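Local coordinates for protein PspGI restriction endonuclease (PDB 3BM3) that binds its DNA substrate as a two-subunit assembly and probably cuts it site-specifically as a type II restriction endonuclease, at residues I23-E26 with A27-E30; K72-R75 with E76-S80; A81-R85 with E86-Q90; E165-R168 with E169-E173. The protein carries 2 engineered substitutions. All coordinates share one frame; numbering follows the deposited sequence.

Interaction 1: I23-E26 with A27-E30; sequences IIEE and AITE
A27 hands its amide back to I23 in the ordinary helical way, A27 N to I23 O at 2.9 Å, and its methyl CB rests 3.4 Å from the carbonyl oxygen of I24. I28 comes next, and its longer branch does the touching: with CG1 beside the backbone N (chi1 -76°) and CD1 extended beyond it, the chain leans back over the preceding turn, where CD1 meets CG2 of I24 at 3.8 Å. The same methyl lies along the bent side chain of E25, 3.9 Å from OE1, so an apolar methyl lies beside a carboxylate whose OE2 is paired with K110. T29 grips the carbonyl of E25 twice. Its N reaches E25 O at 3.0 Å and its OG1 at 3.2 Å, the two coming from opposite faces of that carbonyl's plane. E30 lies beside E26, the two chains pointing the same way with their carboxylate planes 82° apart. E26 OE2 stands 3.3 Å from E30 OE1; these are like charges, and their closeness may raise the proton affinity of one of them, with K62 alongside E30 probably easing the effect. E26 OE1 is held by the hydroxyl of Y70. These are local contacts of one helix, 20-31. Helix 52-80 covers A27 with L59 and I24 with A63, helix 85-115 brings I106 and I107 against I24, and V33 and D34 of helix 33-38 lie on I28.

Interaction 2: K72-R75 with E76-S80; sequences KQVR and EAYLS
The ring of Y78 has the carbonyl oxygen of V74 at its edge, in plane, with Y78 CD1 3.2 Å from V74 O. V74 and Y78 lie alongside each other, pointing the same way, and the valine's CG1 reaches the same ring carbon, CD1, at 3.6 Å. Y83 packs edge-to-face with this ring, and the carbonyl oxygen of K11 takes the hydroxyl in a hydrogen bond. The guanidinium of R75 is the other flat group, and it is turned away from this turn of the helix by a bend at chi3 (-74°): its NE goes to E89 and its NH2 to E71, both as salt bridges. What R75 offers to the following residues is its aliphatic stem, CG lying 4.0 Å from CD1 of L79 as the two chains run side by side. On the exposed flank K72 extends with CG opposite its own backbone N (chi1 180°) and turns only at the last bond, bringing NZ to E76 OE2 at 3.1 Å, nearly in line with the carboxylate C-O bond. Beneath them E76 N bonds to K72 O at 2.9 Å. The chemistry is thus split around helix 52-80: an i to i+4 salt bridge on the open surface, hydrocarbon and ring packing on the buried side, and between them an arginine salt-bridged to two glutamates, E71 in its own helix and E89 in helix 85-115, the second bridge joining the helices.

Interaction 3: A81-R85 with E86-Q90; sequences AGYSR and EKLEQ. With nucleotides of chain B.
S84 opens helix 85-115 as its N-cap: L88 N bonds to S84 O at 2.9 Å, just after a Schellman motif at G82 has ended the helix before. The serine side chain adds the capping bond proper, OG accepting from K87 N at 3.1 Å with an N-H...O angle of 162°; OG stands opposite the serine's own N (chi1 165°), which carries it over the first turn. Y83 swings across the same turn and meets L88 CB with its CD2 at 3.8 Å, while the amide N of L88 sits at the ring's edge. R85 and E89 form the polar pair. The arginine chain bends at chi2 (64°) and takes hold side-on, NE at 2.7 Å and NH1 at 3.0 Å, both on the single oxygen E89 OE2, which lies close to the guanidinium plane. NE uses the anti lone pair of that oxygen; NH1 comes to the same side but out of the carboxylate plane. An alanine here would remove both donors and is likely to leave E89 OE2 with one fewer arginine, R75 remaining. Farther along, K87 NZ bonds to Q90 OE1 at 2.8 Å on an in-plane lone pair, and Q90 faces the sugar-phosphate chain, its OE1 3.4 Å from C5' of DG9 of chain B and its NE2 bonded to Q93 of the second subunit. E89 probably offsets part of the charge of R75 and R85 where R85 packs on R85 of the second subunit, with E86 adding weak, long ion pairs to R75 and R85 there.

Interaction 4: E165-R168 with E169-E173; sequences ERWR and EAVGE. With nucleotides of chain A; nucleotides of chain B.
Helix 167-181 is the crossover of the beta-alpha-beta unit made with strands 155-160 and 186-191, and the start of this helix, where E169 N bonds to R166 O at 2.9 Å, meets the DNA. R166 sends its guanidinium to DG7 of chain A: NE bonds to O6 at 2.8 Å, near the guanidinium plane, and NH2 adds weak bonds to O6 and N7. NH1 bonds to the carbonyl of K162, a second-shell partner that would fix the rotation of the group. Its CD lies 3.3 Å from C5 of DC5 of chain A, and C2' of that nucleotide lies over one face of the guanidinium, toward its rim. A leucine in its place would probably leave O6 and N7 of DG7 without these donors and the carbonyl of K162 without its mate. Both carboxylate oxygens of E165 accept from cytosine N4. R168, extended from CG to NE, reaches the phosphate of DA4 of chain B with NH1 to OP2 at 3.2 Å and NH2 to OP1 at 3.0 Å, while W167 CZ2 lies over the centre of its guanidinium and E135 of the second subunit takes NE. W167 itself puts CZ3 against V171 CG2 at 3.8 Å, the methyl at the ring's edge. E169 is paired with K160. R166 thus reads the major-groove edge of a guanine and E165 reads cytosine, while R168 grips a phosphate with two hydrogen bonds between opposite charges.

Overall arrangement
Interactions 2 and 3 form one unit, with centres 9 Å apart: R75 NE bonds to E89 OE2 at 2.8 Å as a salt bridge, and L79 CD2 packs on R85 CD at 3.4 Å, so helix 52-80 and helix 85-115 are joined at their turn. Interaction 1 lies closer in, about 8 Å from interaction 2 between nearest atoms, and itself comes no nearer than about 5 Å to the DNA. Interaction 4 stands on the other side of the chain's centre from interaction 1, about 31 Å away centre to centre. Both it and interaction 3 touch DNA and the second subunit, though about 33 Å separates their centres; the substrate is therefore met at two well-separated places.

Interaction 1: I23-E26 with A27-E30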
# COMPACT_ATOMS: atom_id res chain seq x y z
N ILE C 23 4.79 0.71 -25.23
CA ILE C 23 4.93 -0.72 -25.15
C ILE C 23 3.57 -1.38 -25.30
O ILE C 23 3.45 -2.38 -25.98
CB ILE C 23 5.61 -1.14 -23.84
CG1 ILE C 23 7.06 -0.60 -23.83
CG2 ILE C 23 5.57 -2.63 -23.69
CD1 ILE C 23 7.84 -0.95 -22.57
N ILE C 24 2.55 -0.80 -24.68
CA ILE C 24 1.19 -1.33 -24.79
C ILE C 24 0.74 -1.27 -26.25
O ILE C 24 0.14 -2.23 -26.79
CB ILE C 24 0.22 -0.57 -23.86
CG1 ILE C 24 0.49 -0.93 -22.38
CG2 ILE C 24 -1.28 -0.89 -24.18
CD1 ILE C 24 0.01 -2.29 -21.98
N GLU C 25 1.03 -0.14 -26.90
CA GLU C 25 0.67 -0.02 -28.34
C GLU C 25 1.40 -1.06 -29.17
O GLU C 25 0.80 -1.67 -30.05
CB GLU C 25 0.92 1.39 -28.88
CG GLU C 25 0.01 2.49 -28.31
CD GLU C 25 -1.51 2.21 -28.50
OE1 GLU C 25 -1.90 1.59 -29.52
OE2 GLU C 25 -2.30 2.64 -27.63
N GLU C 26 2.67 -1.29 -28.86
CA GLU C 26 3.45 -2.32 -29.54
C GLU C 26 2.80 -3.69 -29.36
O GLU C 26 2.66 -4.46 -30.32
CB GLU C 26 4.86 -2.34 -29.02
CG GLU C 26 5.75 -3.29 -29.73
CD GLU C 26 7.21 -3.01 -29.46
OE1 GLU C 26 7.54 -2.04 -28.69
OE2 GLU C 26 8.02 -3.77 -30.04
N ALA C 27 2.42 -3.97 -28.12
CA ALA C 27 1.77 -5.23 -27.77
C ALA C 27 0.43 -5.36 -28.50
O ALA C 27 0.11 -6.43 -28.96
CB ALA C 27 1.54 -5.33 -26.27
N ILE C 28 -0.34 -4.27 -28.51
CA ILE C 28 -1.64 -4.26 -29.21
C ILE C 28 -1.45 -4.67 -30.67
O ILE C 28 -2.22 -5.49 -31.22
CB ILE C 28 -2.31 -2.90 -29.10
CG1 ILE C 28 -2.91 -2.73 -27.70
CG2 ILE C 28 -3.36 -2.72 -30.21
CD1 ILE C 28 -3.33 -1.34 -27.35
N THR C 29 -0.44 -4.09 -31.31
CA THR C 29 -0.13 -4.39 -32.70
C THR C 29 0.25 -5.85 -32.86
O THR C 29 -0.35 -6.59 -33.65
CB THR C 29 0.99 -3.49 -33.21
OG1 THR C 29 0.52 -2.14 -33.18
CG2 THR C 29 1.39 -3.85 -34.63
N GLU C 30 1.22 -6.27 -32.05
CA GLU C 30 1.72 -7.63 -32.09
C GLU C 30 0.65 -8.70 -31.89
O GLU C 30 0.64 -9.69 -32.64
CB GLU C 30 2.86 -7.81 -31.09
CG GLU C 30 4.11 -7.07 -31.57
CD GLU C 30 5.31 -7.26 -30.68
OE1 GLU C 30 6.30 -6.49 -30.85
OE2 GLU C 30 5.31 -8.18 -29.83

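Interaction 2: K72-R75 with E76-S80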
# COMPACT_ATOMS: atom_id res chain seq x y z
N LYS C 72 16.29 -5.87 -20.71
CA LYS C 72 17.49 -6.67 -20.94
C LYS C 72 18.49 -5.88 -21.76
O LYS C 72 19.69 -5.85 -21.47
CB LYS C 72 17.12 -7.96 -21.66
CG LYS C 72 18.29 -8.86 -21.95
CD LYS C 72 17.79 -10.18 -22.50
CE LYS C 72 18.94 -11.06 -22.91
NZ LYS C 72 19.85 -11.29 -21.75
N GLN C 73 18.01 -5.20 -22.80
CA GLN C 73 18.90 -4.35 -23.57
C GLN C 73 19.57 -3.29 -22.72
O GLN C 73 20.77 -3.04 -22.82
CB GLN C 73 18.14 -3.66 -24.69
CG GLN C 73 17.69 -4.60 -25.78
CD GLN C 73 17.04 -3.86 -26.90
OE1 GLN C 73 17.48 -2.77 -27.27
NE2 GLN C 73 15.97 -4.42 -27.42
N VAL C 74 18.76 -2.64 -21.89
CA VAL C 74 19.24 -1.58 -21.03
C VAL C 74 20.21 -2.15 -19.99
O VAL C 74 21.28 -1.59 -19.75
CB VAL C 74 18.08 -0.85 -20.37
CG1 VAL C 74 18.60 0.12 -19.32
CG2 VAL C 74 17.30 -0.11 -21.40
N ARG C 75 19.86 -3.29 -19.42
CA ARG C 75 20.73 -3.96 -18.47
C ARG C 75 22.11 -4.21 -19.07
O ARG C 75 23.16 -3.86 -18.48
CB ARG C 75 20.11 -5.29 -18.05
CG ARG C 75 20.97 -5.99 -16.99
CD ARG C 75 20.36 -7.32 -16.59
NE ARG C 75 19.20 -7.10 -15.75
CZ ARG C 75 17.93 -7.24 -16.12
NH1 ARG C 75 17.62 -7.62 -17.36
NH2 ARG C 75 16.98 -6.99 -15.26
N GLU C 76 22.11 -4.82 -20.25
CA GLU C 76 23.38 -5.12 -20.89
C GLU C 76 24.23 -3.87 -21.11
O GLU C 76 25.44 -3.88 -20.90
CB GLU C 76 23.14 -5.91 -22.18
CG GLU C 76 22.57 -7.29 -21.89
CD GLU C 76 22.29 -8.12 -23.13
OE1 GLU C 76 22.43 -7.60 -24.28
OE2 GLU C 76 21.89 -9.29 -22.96
N ALA C 77 23.59 -2.78 -21.52
CA ALA C 77 24.31 -1.54 -21.80
C ALA C 77 24.91 -0.99 -20.53
O ALA C 77 26.08 -0.57 -20.53
CB ALA C 77 23.38 -0.51 -22.46
N TYR C 78 24.13 -0.99 -19.44
CA TYR C 78 24.60 -0.45 -18.17
C TYR C 78 25.66 -1.34 -17.53
O TYR C 78 26.59 -0.84 -16.92
CB TYR C 78 23.46 -0.13 -17.21
CG TYR C 78 22.84 1.19 -17.57
CD1 TYR C 78 21.97 1.30 -18.65
CD2 TYR C 78 23.14 2.34 -16.85
CE1 TYR C 78 21.42 2.52 -19.00
CE2 TYR C 78 22.57 3.58 -17.19
CZ TYR C 78 21.72 3.65 -18.27
OH TYR C 78 21.15 4.86 -18.63
N LEU C 79 25.54 -2.65 -17.69
CA LEU C 79 26.57 -3.54 -17.15
C LEU C 79 27.87 -3.31 -17.91
O LEU C 79 28.96 -3.28 -17.31
CB LEU C 79 26.15 -5.00 -17.25
CG LEU C 79 24.94 -5.39 -16.39
CD1 LEU C 79 24.77 -6.92 -16.42
CD2 LEU C 79 25.00 -4.85 -15.01
N SER C 80 27.77 -3.13 -19.22
CA SER C 80 28.99 -2.83 -20.01
C SER C 80 29.68 -1.55 -19.56
O SER C 80 30.91 -1.43 -19.64
CB SER C 80 28.64 -2.72 -21.49
OG SER C 80 28.32 -4.00 -22.02

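Interaction 3: A81-R85 with E86-Q90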
# COMPACT_ATOMS: atom_id res chain seq x y z
N ALA C 81 28.87 -0.59 -19.12
CA ALA C 81 29.32 0.68 -18.54
C ALA C 81 29.80 0.60 -17.09
O ALA C 81 30.23 1.61 -16.52
CB ALA C 81 28.22 1.70 -18.64
N GLY C 82 29.69 -0.56 -16.45
CA GLY C 82 30.14 -0.70 -15.06
C GLY C 82 29.20 -0.11 -14.02
O GLY C 82 29.58 0.08 -12.85
N TYR C 83 27.94 0.10 -14.40
CA TYR C 83 26.95 0.66 -13.50
C TYR C 83 26.62 -0.27 -12.32
O TYR C 83 26.58 -1.47 -12.47
CB TYR C 83 25.70 0.94 -14.30
CG TYR C 83 24.70 1.81 -13.63
CD1 TYR C 83 24.70 3.18 -13.84
CD2 TYR C 83 23.68 1.27 -12.88
CE1 TYR C 83 23.75 3.98 -13.28
CE2 TYR C 83 22.75 2.06 -12.28
CZ TYR C 83 22.77 3.41 -12.50
OH TYR C 83 21.84 4.23 -11.95
N SER C 84 26.34 0.31 -11.16
CA SER C 84 26.02 -0.46 -9.94
C SER C 84 24.90 -1.43 -10.24
O SER C 84 23.79 -1.01 -10.56
CB SER C 84 25.56 0.44 -8.81
OG SER C 84 24.94 -0.34 -7.79
N ARG C 85 25.18 -2.72 -10.13
CA ARG C 85 24.16 -3.73 -10.41
C ARG C 85 23.00 -3.67 -9.44
O ARG C 85 21.86 -3.86 -9.84
CB ARG C 85 24.77 -5.12 -10.34
CG ARG C 85 23.82 -6.23 -10.78
CD ARG C 85 23.46 -6.08 -12.24
NE ARG C 85 22.51 -7.07 -12.71
CZ ARG C 85 22.78 -8.24 -13.28
NH1 ARG C 85 21.79 -9.00 -13.66
NH2 ARG C 85 24.03 -8.66 -13.48
N GLU C 86 23.31 -3.47 -8.17
CA GLU C 86 22.29 -3.37 -7.15
C GLU C 86 21.37 -2.19 -7.47
O GLU C 86 20.16 -2.30 -7.38
CB GLU C 86 22.92 -3.16 -5.79
CG GLU C 86 23.69 -4.36 -5.32
CD GLU C 86 25.19 -4.35 -5.66
OE1 GLU C 86 25.66 -3.64 -6.63
OE2 GLU C 86 25.90 -5.11 -4.94
N LYS C 87 21.95 -1.06 -7.84
CA LYS C 87 21.13 0.11 -8.13
C LYS C 87 20.33 -0.09 -9.41
O LYS C 87 19.16 0.26 -9.47
CB LYS C 87 21.97 1.39 -8.18
CG LYS C 87 22.41 1.83 -6.76
CD LYS C 87 21.27 1.88 -5.68
CE LYS C 87 20.44 3.19 -5.68
NZ LYS C 87 19.52 3.33 -4.49
N LEU C 88 20.95 -0.71 -10.39
CA LEU C 88 20.30 -0.99 -11.65
C LEU C 88 19.06 -1.87 -11.43
O LEU C 88 17.95 -1.59 -11.91
CB LEU C 88 21.30 -1.71 -12.55
CG LEU C 88 20.79 -2.02 -13.95
CD1 LEU C 88 20.42 -0.74 -14.74
CD2 LEU C 88 21.90 -2.77 -14.70
N GLU C 89 19.27 -2.96 -10.72
CA GLU C 89 18.19 -3.91 -10.49
C GLU C 89 17.12 -3.31 -9.59
O GLU C 89 15.93 -3.60 -9.77
CB GLU C 89 18.72 -5.22 -9.94
CG GLU C 89 19.65 -5.94 -10.91
CD GLU C 89 19.04 -6.33 -12.23
OE1 GLU C 89 17.81 -6.30 -12.44
OE2 GLU C 89 19.84 -6.74 -13.10
N GLN C 90 17.51 -2.42 -8.68
CA GLN C 90 16.50 -1.80 -7.83
C GLN C 90 15.66 -0.90 -8.73
O GLN C 90 14.43 -0.89 -8.64
CB GLN C 90 17.16 -0.96 -6.74
CG GLN C 90 16.13 -0.24 -5.92
CD GLN C 90 16.73 0.75 -4.99
OE1 GLN C 90 17.53 1.57 -5.42
NE2 GLN C 90 16.38 0.66 -3.72
P DG B 8 15.94 0.44 0.20
OP1 DG B 8 15.61 -0.98 -0.01
OP2 DG B 8 17.35 0.92 0.10
O5' DG B 8 15.10 1.31 -0.83
C5' DG B 8 13.69 1.18 -0.90
C4' DG B 8 13.17 2.12 -1.96
O4' DG B 8 11.73 1.98 -2.07
C3' DG B 8 13.42 3.59 -1.64
O3' DG B 8 13.53 4.30 -2.87
C2' DG B 8 12.11 3.99 -0.97
C1' DG B 8 11.16 3.27 -1.90
N9 DG B 8 9.80 3.10 -1.42
C8 DG B 8 9.25 3.60 -0.26
N7 DG B 8 7.99 3.31 -0.13
C5 DG B 8 7.68 2.58 -1.27
C6 DG B 8 6.46 2.02 -1.70
O6 DG B 8 5.35 2.08 -1.15
N1 DG B 8 6.61 1.34 -2.90
C2 DG B 8 7.78 1.23 -3.62
N2 DG B 8 7.72 0.53 -4.75
N3 DG B 8 8.92 1.77 -3.23
C4 DG B 8 8.80 2.43 -2.06
P DG B 9 14.61 5.46 -3.02
OP1 DG B 9 15.84 5.06 -2.29
OP2 DG B 9 13.97 6.77 -2.73
O5' DG B 9 14.93 5.41 -4.58
C5' DG B 9 15.45 4.22 -5.15
C4' DG B 9 14.75 3.91 -6.45
O4' DG B 9 13.35 3.61 -6.20
C3' DG B 9 14.75 5.05 -7.47
O3' DG B 9 14.76 4.46 -8.76
C2' DG B 9 13.41 5.73 -7.20
C1' DG B 9 12.52 4.53 -6.90
N9 DG B 9 11.38 4.83 -6.04
C8 DG B 9 11.37 5.62 -4.92
N7 DG B 9 10.21 5.65 -4.32
C5 DG B 9 9.40 4.84 -5.10
C6 DG B 9 8.03 4.50 -4.96
O6 DG B 9 7.24 4.84 -4.06
N1 DG B 9 7.60 3.66 -5.98
C2 DG B 9 8.38 3.20 -7.01
N2 DG B 9 7.79 2.40 -7.89
N3 DG B 9 9.66 3.52 -7.16
C4 DG B 9 10.10 4.34 -6.18

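Interaction 4: E165-R168 with E169-E173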
# COMPACT_ATOMS: atom_id res chain seq x y z
N GLU C 165 -2.21 -6.03 0.80
CA GLU C 165 -2.98 -5.35 1.81
C GLU C 165 -3.53 -4.01 1.31
O GLU C 165 -4.22 -3.31 2.05
CB GLU C 165 -2.11 -5.11 3.06
CG GLU C 165 -1.29 -3.88 3.09
CD GLU C 165 -0.16 -3.78 2.05
OE1 GLU C 165 0.16 -4.78 1.39
OE2 GLU C 165 0.39 -2.68 1.91
N ARG C 166 -3.15 -3.59 0.10
CA ARG C 166 -3.39 -2.26 -0.40
C ARG C 166 -4.85 -1.96 -0.71
O ARG C 166 -5.24 -0.82 -0.96
CB ARG C 166 -2.46 -1.99 -1.60
CG ARG C 166 -1.01 -1.84 -1.18
CD ARG C 166 -0.07 -1.66 -2.34
NE ARG C 166 0.28 -2.95 -2.86
CZ ARG C 166 -0.29 -3.56 -3.90
NH1 ARG C 166 -1.23 -2.97 -4.63
NH2 ARG C 166 0.11 -4.77 -4.19
N TRP C 167 -5.68 -2.99 -0.69
CA TRP C 167 -7.12 -2.79 -0.77
C TRP C 167 -7.62 -1.86 0.31
O TRP C 167 -8.60 -1.18 0.10
CB TRP C 167 -7.86 -4.11 -0.67
CG TRP C 167 -7.70 -4.86 0.53
CD1 TRP C 167 -6.75 -5.83 0.77
CD2 TRP C 167 -8.50 -4.79 1.69
NE1 TRP C 167 -6.92 -6.35 2.01
CE2 TRP C 167 -8.00 -5.73 2.60
CE3 TRP C 167 -9.61 -4.02 2.05
CZ2 TRP C 167 -8.57 -5.92 3.86
CZ3 TRP C 167 -10.18 -4.23 3.27
CH2 TRP C 167 -9.65 -5.14 4.18
N ARG C 168 -6.97 -1.82 1.47
CA ARG C 168 -7.42 -0.89 2.50
C ARG C 168 -7.28 0.57 2.05
O ARG C 168 -7.96 1.43 2.58
CB ARG C 168 -6.72 -1.12 3.83
CG ARG C 168 -7.13 -2.43 4.47
CD ARG C 168 -6.68 -2.48 5.91
NE ARG C 168 -7.05 -3.75 6.53
CZ ARG C 168 -6.42 -4.89 6.33
NH1 ARG C 168 -5.31 -4.93 5.58
NH2 ARG C 168 -6.84 -6.00 6.93
N GLU C 169 -6.38 0.85 1.09
CA GLU C 169 -6.27 2.17 0.50
C GLU C 169 -7.59 2.57 -0.12
O GLU C 169 -7.98 3.71 -0.04
CB GLU C 169 -5.20 2.24 -0.55
CG GLU C 169 -3.81 2.05 0.02
CD GLU C 169 -2.72 2.06 -1.02
OE1 GLU C 169 -3.04 2.04 -2.23
OE2 GLU C 169 -1.56 2.11 -0.58
N ALA C 170 -8.25 1.60 -0.75
CA ALA C 170 -9.52 1.88 -1.42
C ALA C 170 -10.60 2.17 -0.38
O ALA C 170 -11.41 3.09 -0.59
CB ALA C 170 -9.91 0.71 -2.27
N VAL C 171 -10.58 1.45 0.73
CA VAL C 171 -11.52 1.66 1.83
C VAL C 171 -11.26 3.06 2.36
O VAL C 171 -12.17 3.83 2.57
CB VAL C 171 -11.39 0.62 2.93
CG1 VAL C 171 -12.33 0.95 4.12
CG2 VAL C 171 -11.66 -0.81 2.42
N GLY C 172 -9.99 3.42 2.48
CA GLY C 172 -9.59 4.75 2.94
C GLY C 172 -10.08 5.83 2.02
O GLY C 172 -10.69 6.82 2.44
N GLU C 173 -9.83 5.66 0.72
CA GLU C 173 -10.26 6.60 -0.27
C GLU C 173 -11.80 6.78 -0.23
O GLU C 173 -12.34 7.89 -0.23
CB GLU C 173 -9.81 6.16 -1.66
CG GLU C 173 -10.21 7.11 -2.71
CD GLU C 173 -9.76 6.71 -4.08
OE1 GLU C 173 -9.02 5.72 -4.22
OE2 GLU C 173 -10.19 7.38 -5.03
P DC A 5 -1.00 -1.01 -8.74
OP1 DC A 5 -1.66 -1.84 -9.76
OP2 DC A 5 -1.74 -0.58 -7.52
O5' DC A 5 0.31 -1.78 -8.27
C5' DC A 5 1.26 -2.20 -9.24
C4' DC A 5 2.46 -2.79 -8.54
O4' DC A 5 3.04 -1.75 -7.73
C3' DC A 5 2.10 -3.94 -7.59
O3' DC A 5 2.90 -5.07 -7.89
C2' DC A 5 2.42 -3.41 -6.21
C1' DC A 5 3.38 -2.27 -6.46
N1 DC A 5 3.24 -1.19 -5.48
C2 DC A 5 4.38 -0.69 -4.86
O2 DC A 5 5.49 -1.11 -5.22
N3 DC A 5 4.24 0.25 -3.90
C4 DC A 5 3.03 0.70 -3.57
N4 DC A 5 2.93 1.60 -2.59
C5 DC A 5 1.85 0.24 -4.23
C6 DC A 5 2.00 -0.69 -5.17
P DA B 4 -3.35 -7.87 6.39
OP1 DA B 4 -4.37 -7.61 7.44
OP2 DA B 4 -3.67 -7.60 4.97
O5' DA B 4 -2.06 -7.05 6.79
C5' DA B 4 -1.32 -7.42 7.95
C4' DA B 4 0.11 -6.95 7.80
O4' DA B 4 0.83 -7.81 6.89
C3' DA B 4 0.21 -5.54 7.23
O3' DA B 4 1.23 -4.86 7.94
C2' DA B 4 0.59 -5.77 5.78
C1' DA B 4 1.44 -7.03 5.87
N9 DA B 4 1.45 -7.84 4.66
C8 DA B 4 0.39 -8.21 3.87
N7 DA B 4 0.72 -8.97 2.86
C5 DA B 4 2.10 -9.10 2.98
C6 DA B 4 3.04 -9.79 2.21
N6 DA B 4 2.74 -10.52 1.14
N1 DA B 4 4.34 -9.72 2.60
C2 DA B 4 4.64 -9.00 3.69
N3 DA B 4 3.83 -8.30 4.50
C4 DA B 4 2.56 -8.40 4.08
P DG A 7 7.75 -8.27 -11.06
OP1 DG A 7 8.55 -7.03 -10.92
OP2 DG A 7 8.29 -9.42 -11.83
O5' DG A 7 7.36 -8.80 -9.62
C5' DG A 7 6.88 -7.94 -8.60
C4' DG A 7 6.92 -8.67 -7.28
O4' DG A 7 6.38 -7.84 -6.23
C3' DG A 7 6.07 -9.94 -7.27
O3' DG A 7 6.64 -10.87 -6.35
C2' DG A 7 4.77 -9.44 -6.68
C1' DG A 7 5.34 -8.57 -5.59
N9 DG A 7 4.43 -7.61 -4.98
C8 DG A 7 3.08 -7.47 -5.25
N7 DG A 7 2.51 -6.56 -4.51
C5 DG A 7 3.54 -6.07 -3.71
C6 DG A 7 3.52 -5.09 -2.70
O6 DG A 7 2.56 -4.43 -2.27
N1 DG A 7 4.79 -4.89 -2.16
C2 DG A 7 5.92 -5.57 -2.53
N2 DG A 7 7.06 -5.22 -1.91
N3 DG A 7 5.95 -6.51 -3.46
C4 DG A 7 4.73 -6.71 -4.00